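PDB 6PV5: putative O-GlcNAcase nagJ from Clostridium perfringens, which probably acts as a family 84 glycoside hydrolase with hexosaminidase activity, this chain comprising the N-terminal, catalytic and post-catalytic part of a longer protein. Local coordinates for residues F360-G374 and V391-N404. Numbering follows the deposited sequence.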
loop_
_atom_site.group_PDB
_atom_site.type_symbol
_atom_site.label_atom_id
_atom_site.label_comp_id
_atom_site.label_asym_id
_atom_site.label_seq_id
_atom_site.Cartn_x
_atom_site.Cartn_y
_atom_site.Cartn_z
ATOM N N PHE A 360 -8.222 7.985 27.702
ATOM C CA PHE A 360 -7.339 7.059 27.014
ATOM C C PHE A 360 -5.978 7.714 26.765
ATOM O O PHE A 360 -4.942 7.129 27.098
ATOM C CB PHE A 360 -7.995 6.451 25.763
ATOM C CG PHE A 360 -7.199 5.359 25.087
ATOM C CD1 PHE A 360 -7.229 4.050 25.555
ATOM C CD2 PHE A 360 -6.402 5.635 23.977
ATOM C CE1 PHE A 360 -6.487 3.056 24.923
ATOM C CE2 PHE A 360 -5.675 4.637 23.337
ATOM C CZ PHE A 360 -5.726 3.342 23.809
ATOM N N ALA A 361 -5.979 8.925 26.185
ATOM C CA ALA A 361 -4.739 9.574 25.789
ATOM C C ALA A 361 -3.904 9.992 27.008
ATOM O O ALA A 361 -2.679 9.892 26.987
ATOM C CB ALA A 361 -5.028 10.760 24.897
ATOM N N GLU A 362 -4.568 10.492 28.052
ATOM C CA GLU A 362 -3.881 10.989 29.237
ATOM C C GLU A 362 -3.214 9.830 29.969
ATOM O O GLU A 362 -2.101 9.984 30.444
ATOM C CB GLU A 362 -4.863 11.708 30.165
ATOM N N THR A 363 -3.883 8.667 30.026
ATOM C CA THR A 363 -3.357 7.507 30.729
ATOM C C THR A 363 -2.235 6.797 29.968
ATOM O O THR A 363 -1.348 6.237 30.597
ATOM C CB THR A 363 -4.468 6.500 31.035
ATOM O OG1 THR A 363 -5.510 7.264 31.622
ATOM C CG2 THR A 363 -4.057 5.383 31.965
ATOM N N LEU A 364 -2.268 6.793 28.629
ATOM C CA LEU A 364 -1.486 5.838 27.850
ATOM C C LEU A 364 -0.027 6.272 27.753
ATOM O O LEU A 364 0.229 7.402 27.366
ATOM C CB LEU A 364 -2.094 5.751 26.444
ATOM C CG LEU A 364 -1.495 4.684 25.526
ATOM C CD1 LEU A 364 -1.878 3.292 26.020
ATOM C CD2 LEU A 364 -1.948 4.882 24.075
ATOM N N ASP A 365 0.919 5.343 28.015
ATOM C CA ASP A 365 2.349 5.591 27.875
ATOM C C ASP A 365 2.719 6.077 26.474
ATOM O O ASP A 365 2.354 5.464 25.467
ATOM C CB ASP A 365 3.170 4.307 28.039
ATOM C CG ASP A 365 3.191 3.645 29.408
ATOM O OD1 ASP A 365 2.704 4.263 30.389
ATOM O OD2 ASP A 365 3.724 2.501 29.484
ATOM N N LYS A 366 3.604 7.073 26.432
ATOM C CA LYS A 366 3.955 7.805 25.224
ATOM C C LYS A 366 4.708 6.961 24.195
ATOM O O LYS A 366 4.751 7.323 23.013
ATOM C CB LYS A 366 4.699 9.105 25.542
ATOM C CG LYS A 366 3.848 10.192 26.195
ATOM C CD LYS A 366 4.374 11.600 25.965
ATOM C CE LYS A 366 4.106 12.581 27.094
ATOM N NZ LYS A 366 2.727 12.467 27.637
ATOM N N ASP A 367 5.306 5.844 24.620
ATOM C CA ASP A 367 6.077 5.046 23.678
ATOM C C ASP A 367 5.202 3.958 23.040
ATOM O O ASP A 367 5.700 3.141 22.263
ATOM C CB ASP A 367 7.384 4.550 24.310
ATOM C CG ASP A 367 7.196 3.563 25.449
ATOM O OD1 ASP A 367 6.023 3.331 25.862
ATOM O OD2 ASP A 367 8.225 3.028 25.924
ATOM N N ILE A 368 3.901 3.942 23.381
ATOM C CA ILE A 368 2.945 3.065 22.720
ATOM C C ILE A 368 2.420 3.782 21.478
ATOM O O ILE A 368 2.018 4.933 21.567
ATOM C CB ILE A 368 1.805 2.656 23.668
ATOM C CG1 ILE A 368 2.323 1.832 24.856
ATOM C CG2 ILE A 368 0.703 1.936 22.894
ATOM C CD1 ILE A 368 1.309 1.639 25.979
ATOM N N GLU A 369 2.424 3.080 20.334
ATOM C CA GLU A 369 2.010 3.623 19.049
ATOM C C GLU A 369 0.490 3.559 18.964
ATOM O O GLU A 369 -0.103 2.605 19.459
ATOM C CB GLU A 369 2.695 2.854 17.917
ATOM C CG GLU A 369 4.203 2.724 18.113
ATOM C CD GLU A 369 4.992 3.993 17.819
ATOM O OE1 GLU A 369 4.363 5.073 17.661
ATOM O OE2 GLU A 369 6.234 3.908 17.725
ATOM N N VAL A 370 -0.117 4.610 18.382
ATOM C CA VAL A 370 -1.564 4.750 18.276
ATOM C C VAL A 370 -1.946 5.037 16.823
ATOM O O VAL A 370 -1.449 5.991 16.221
ATOM C CB VAL A 370 -2.136 5.829 19.215
ATOM C CG1 VAL A 370 -3.655 5.908 19.134
ATOM C CG2 VAL A 370 -1.750 5.564 20.665
ATOM N N MET A 371 -2.869 4.207 16.308
ATOM C CA MET A 371 -3.370 4.283 14.940
ATOM C C MET A 371 -4.683 5.056 14.932
ATOM O O MET A 371 -5.492 4.950 15.851
ATOM C CB MET A 371 -3.579 2.878 14.346
ATOM C CG MET A 371 -2.243 2.152 14.139
ATOM S SD MET A 371 -2.329 0.496 13.352
ATOM C CE MET A 371 -3.300 -0.463 14.511
ATOM N N TRP A 372 -4.868 5.866 13.893
ATOM C CA TRP A 372 -6.163 6.480 13.682
ATOM C C TRP A 372 -6.407 6.562 12.179
ATOM O O TRP A 372 -5.475 6.357 11.394
ATOM C CB TRP A 372 -6.227 7.841 14.409
ATOM C CG TRP A 372 -6.166 9.087 13.574
ATOM C CD1 TRP A 372 -7.153 10.030 13.462
ATOM C CD2 TRP A 372 -5.041 9.603 12.833
ATOM N NE1 TRP A 372 -6.729 11.080 12.687
ATOM C CE2 TRP A 372 -5.450 10.833 12.262
ATOM C CE3 TRP A 372 -3.747 9.135 12.561
ATOM C CZ2 TRP A 372 -4.611 11.600 11.454
ATOM C CZ3 TRP A 372 -2.917 9.895 11.768
ATOM C CH2 TRP A 372 -3.338 11.109 11.219
ATOM N N THR A 373 -7.659 6.825 11.780
ATOM C CA THR A 373 -7.981 6.694 10.361
ATOM C C THR A 373 -8.025 8.044 9.641
ATOM O O THR A 373 -8.211 8.080 8.419
ATOM C CB THR A 373 -9.295 5.917 10.184
ATOM O OG1 THR A 373 -10.323 6.639 10.873
ATOM C CG2 THR A 373 -9.214 4.489 10.692
ATOM N N GLY A 374 -7.818 9.149 10.381
ATOM C CA GLY A 374 -8.031 10.486 9.837
ATOM C C GLY A 374 -9.330 11.064 10.378
ATOM O O GLY A 374 -9.856 10.552 11.365
ATOM N N VAL A 391 -4.719 15.788 16.088
ATOM C CA VAL A 391 -4.821 14.519 16.789
ATOM C C VAL A 391 -3.507 14.264 17.532
ATOM O O VAL A 391 -3.548 13.791 18.659
ATOM C CB VAL A 391 -5.196 13.350 15.848
ATOM C CG1 VAL A 391 -5.132 12.004 16.571
ATOM C CG2 VAL A 391 -6.581 13.563 15.236
ATOM N N SER A 392 -2.365 14.590 16.904
ATOM C CA SER A 392 -1.071 14.378 17.542
ATOM C C SER A 392 -0.920 15.281 18.771
ATOM O O SER A 392 -0.293 14.883 19.740
ATOM C CB SER A 392 0.064 14.556 16.587
ATOM O OG SER A 392 0.190 15.924 16.204
ATOM N N ASN A 393 -1.567 16.454 18.750
ATOM C CA ASN A 393 -1.573 17.360 19.894
ATOM C C ASN A 393 -2.335 16.759 21.066
ATOM O O ASN A 393 -1.951 16.957 22.212
ATOM C CB ASN A 393 -2.058 18.764 19.548
ATOM C CG ASN A 393 -0.989 19.543 18.808
ATOM O OD1 ASN A 393 0.195 19.190 18.845
ATOM N ND2 ASN A 393 -1.395 20.600 18.124
ATOM N N VAL A 394 -3.400 16.009 20.780
ATOM C CA VAL A 394 -4.178 15.436 21.867
ATOM C C VAL A 394 -3.399 14.270 22.480
ATOM O O VAL A 394 -3.450 14.073 23.688
ATOM C CB VAL A 394 -5.581 15.005 21.388
ATOM C CG1 VAL A 394 -6.351 14.258 22.465
ATOM C CG2 VAL A 394 -6.385 16.195 20.871
ATOM N N TYR A 395 -2.686 13.498 21.637
ATOM C CA TYR A 395 -2.057 12.250 22.053
ATOM C C TYR A 395 -0.606 12.477 22.477
ATOM O O TYR A 395 0.034 11.562 23.002
ATOM C CB TYR A 395 -2.174 11.185 20.950
ATOM C CG TYR A 395 -3.403 10.323 21.090
ATOM C CD1 TYR A 395 -4.591 10.648 20.450
ATOM C CD2 TYR A 395 -3.375 9.174 21.865
ATOM C CE1 TYR A 395 -5.725 9.865 20.603
ATOM C CE2 TYR A 395 -4.492 8.374 22.019
ATOM C CZ TYR A 395 -5.676 8.730 21.398
ATOM O OH TYR A 395 -6.782 7.952 21.570
ATOM N N ASN A 396 -0.072 13.675 22.205
ATOM C CA ASN A 396 1.249 14.042 22.694
ATOM C C ASN A 396 2.308 13.127 22.082
ATOM O O ASN A 396 3.271 12.770 22.761
ATOM C CB ASN A 396 1.311 13.988 24.228
ATOM C CG ASN A 396 0.495 15.094 24.854
ATOM O OD1 ASN A 396 0.787 16.268 24.622
ATOM N ND2 ASN A 396 -0.550 14.731 25.591
ATOM N N ARG A 397 2.099 12.733 20.813
ATOM C CA ARG A 397 2.987 11.819 20.112
ATOM C C ARG A 397 2.620 11.823 18.631
ATOM O O ARG A 397 1.503 12.179 18.257
ATOM C CB ARG A 397 2.875 10.397 20.682
ATOM C CG ARG A 397 1.552 9.714 20.352
ATOM C CD ARG A 397 1.213 8.491 21.175
ATOM N NE ARG A 397 0.728 8.881 22.485
ATOM C CZ ARG A 397 0.696 8.077 23.547
ATOM N NH1 ARG A 397 1.131 6.828 23.451
ATOM N NH2 ARG A 397 0.230 8.522 24.701
ATOM N N LYS A 398 3.592 11.437 17.807
ATOM C CA LYS A 398 3.359 11.154 16.404
ATOM C C LYS A 398 2.396 9.973 16.248
ATOM O O LYS A 398 2.546 8.929 16.870
ATOM C CB LYS A 398 4.684 10.906 15.696
ATOM C CG LYS A 398 5.478 12.162 15.398
ATOM C CD LYS A 398 6.647 11.848 14.500
ATOM C CE LYS A 398 7.440 13.057 14.069
ATOM N NZ LYS A 398 8.135 12.786 12.789
ATOM N N MET A 399 1.371 10.177 15.423
ATOM C CA MET A 399 0.326 9.176 15.263
ATOM C C MET A 399 0.741 8.197 14.160
ATOM O O MET A 399 1.688 8.469 13.421
ATOM C CB MET A 399 -0.977 9.888 14.887
ATOM C CG MET A 399 -1.481 10.794 16.010
ATOM S SD MET A 399 -1.791 9.944 17.584
ATOM C CE MET A 399 -3.249 8.957 17.245
ATOM N N MET A 400 0.016 7.079 14.039
ATOM C CA MET A 400 0.145 6.202 12.876
ATOM C C MET A 400 -1.155 6.225 12.057
ATOM O O MET A 400 -2.240 6.100 12.605
ATOM C CB MET A 400 0.458 4.772 13.338
ATOM C CG MET A 400 1.805 4.698 14.034
ATOM S SD MET A 400 2.697 3.130 13.879
ATOM C CE MET A 400 4.384 3.699 14.101
ATOM N N LEU A 401 -1.053 6.416 10.741
ATOM C CA LEU A 401 -2.263 6.542 9.943
ATOM C C LEU A 401 -2.684 5.175 9.385
ATOM O O LEU A 401 -1.948 4.564 8.619
ATOM C CB LEU A 401 -2.029 7.571 8.833
ATOM C CG LEU A 401 -3.186 7.731 7.833
ATOM C CD1 LEU A 401 -4.488 8.212 8.499
ATOM C CD2 LEU A 401 -2.786 8.662 6.691
ATOM N N TRP A 402 -3.848 4.689 9.820
ATOM C CA TRP A 402 -4.472 3.521 9.243
ATOM C C TRP A 402 -5.300 4.002 8.045
ATOM O O TRP A 402 -6.311 4.684 8.198
ATOM C CB TRP A 402 -5.327 2.853 10.315
ATOM C CG TRP A 402 -6.178 1.716 9.841
ATOM C CD1 TRP A 402 -7.078 1.729 8.812
ATOM C CD2 TRP A 402 -6.260 0.403 10.424
ATOM N NE1 TRP A 402 -7.701 0.516 8.705
ATOM C CE2 TRP A 402 -7.226 -0.319 9.681
ATOM C CE3 TRP A 402 -5.610 -0.231 11.493
ATOM C CZ2 TRP A 402 -7.560 -1.644 9.972
ATOM C CZ3 TRP A 402 -5.961 -1.533 11.792
ATOM C CH2 TRP A 402 -6.922 -2.223 11.045
ATOM N N TRP A 403 -4.800 3.723 6.845
ATOM C CA TRP A 403 -5.392 4.327 5.662
ATOM C C TRP A 403 -6.330 3.344 4.969
ATOM O O TRP A 403 -5.879 2.321 4.445
ATOM C CB TRP A 403 -4.302 4.843 4.729
ATOM C CG TRP A 403 -4.896 5.605 3.593
ATOM C CD1 TRP A 403 -4.752 5.335 2.263
ATOM C CD2 TRP A 403 -5.787 6.728 3.693
ATOM N NE1 TRP A 403 -5.464 6.242 1.530
ATOM C CE2 TRP A 403 -6.131 7.089 2.377
ATOM C CE3 TRP A 403 -6.338 7.444 4.765
ATOM C CZ2 TRP A 403 -7.000 8.142 2.095
ATOM C CZ3 TRP A 403 -7.182 8.499 4.488
ATOM C CH2 TRP A 403 -7.518 8.824 3.172
ATOM N N ASN A 404 -7.619 3.682 4.967
ATOM C CA ASN A 404 -8.665 2.789 4.484
ATOM C C ASN A 404 -8.838 2.910 2.962
ATOM O O ASN A 404 -9.893 3.300 2.456
ATOM C CB ASN A 404 -9.984 3.027 5.225
ATOM C CG ASN A 404 -10.057 2.230 6.511
ATOM O OD1 ASN A 404 -9.630 1.078 6.546
ATOM N ND2 ASN A 404 -10.554 2.838 7.575
HETATM O O HOH W 1 1.699 6.376 17.243
HETATM O O HOH W 2 -8.359 5.649 6.773
#
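Arg397 threads its guanidinium into the loop of residues 364-368, where it meets three backbone carbonyls. NH2 gives one bond to Leu364 O (2.9 Å). NH1 is shared between Ile368 O, in the guanidinium plane and met on a lone pair in its own carbonyl plane, and Asp365 O (2.7 Å), tilted from the guanidinium plane; Asp365 O takes Arg397 NH1 and Ile368 N from opposite faces. A nearly straight bond from NE to Tyr395 O (2.8 Å, 170°) reaches the last residue of helix 385-395, and the four bonds together fix the group's rotation. Arginine's length and five N-H groups suit a place where several carbonyls converge, helped by a bend at chi3 (78°). Next to it the packing is tight and apolar: the Tyr395 ring takes Ala361 CB over one face, 3.9 Å from its centroid, and Val370 CG1 over the other, the small alanine letting the two helices come close. Strand 369-372, helix 385-395 and strand 399-403 form a right-handed beta-alpha-beta crossover of the catalytic (beta/alpha)8 barrel, with helix 355-363 packed beside it; its sixth and seventh strands pair in parallel through bonds such as Met400 N to Val370 O (2.8 Å). Further along, Trp372 is sandwiched by CH-pi contacts, Val391 CG1 over its five-membered ring and Leu401 CD1 over its six-membered ring (4.1 Å from the centroid). Across the sheet, Met371 brings its flexible thioether to the edge of Trp402, a Met-aromatic contact; the Trp402 side chain lies about 8 Å from that of Asp305, the predicted proton donor. The outer side is looser: exposed Lys366 merely lays CD 3.6 Å from Asn396 O, while a water accepts from Val370 N within reach of Lys398 O and Glu369 OE1, the Glu369 carboxylate also pairing with Lys187.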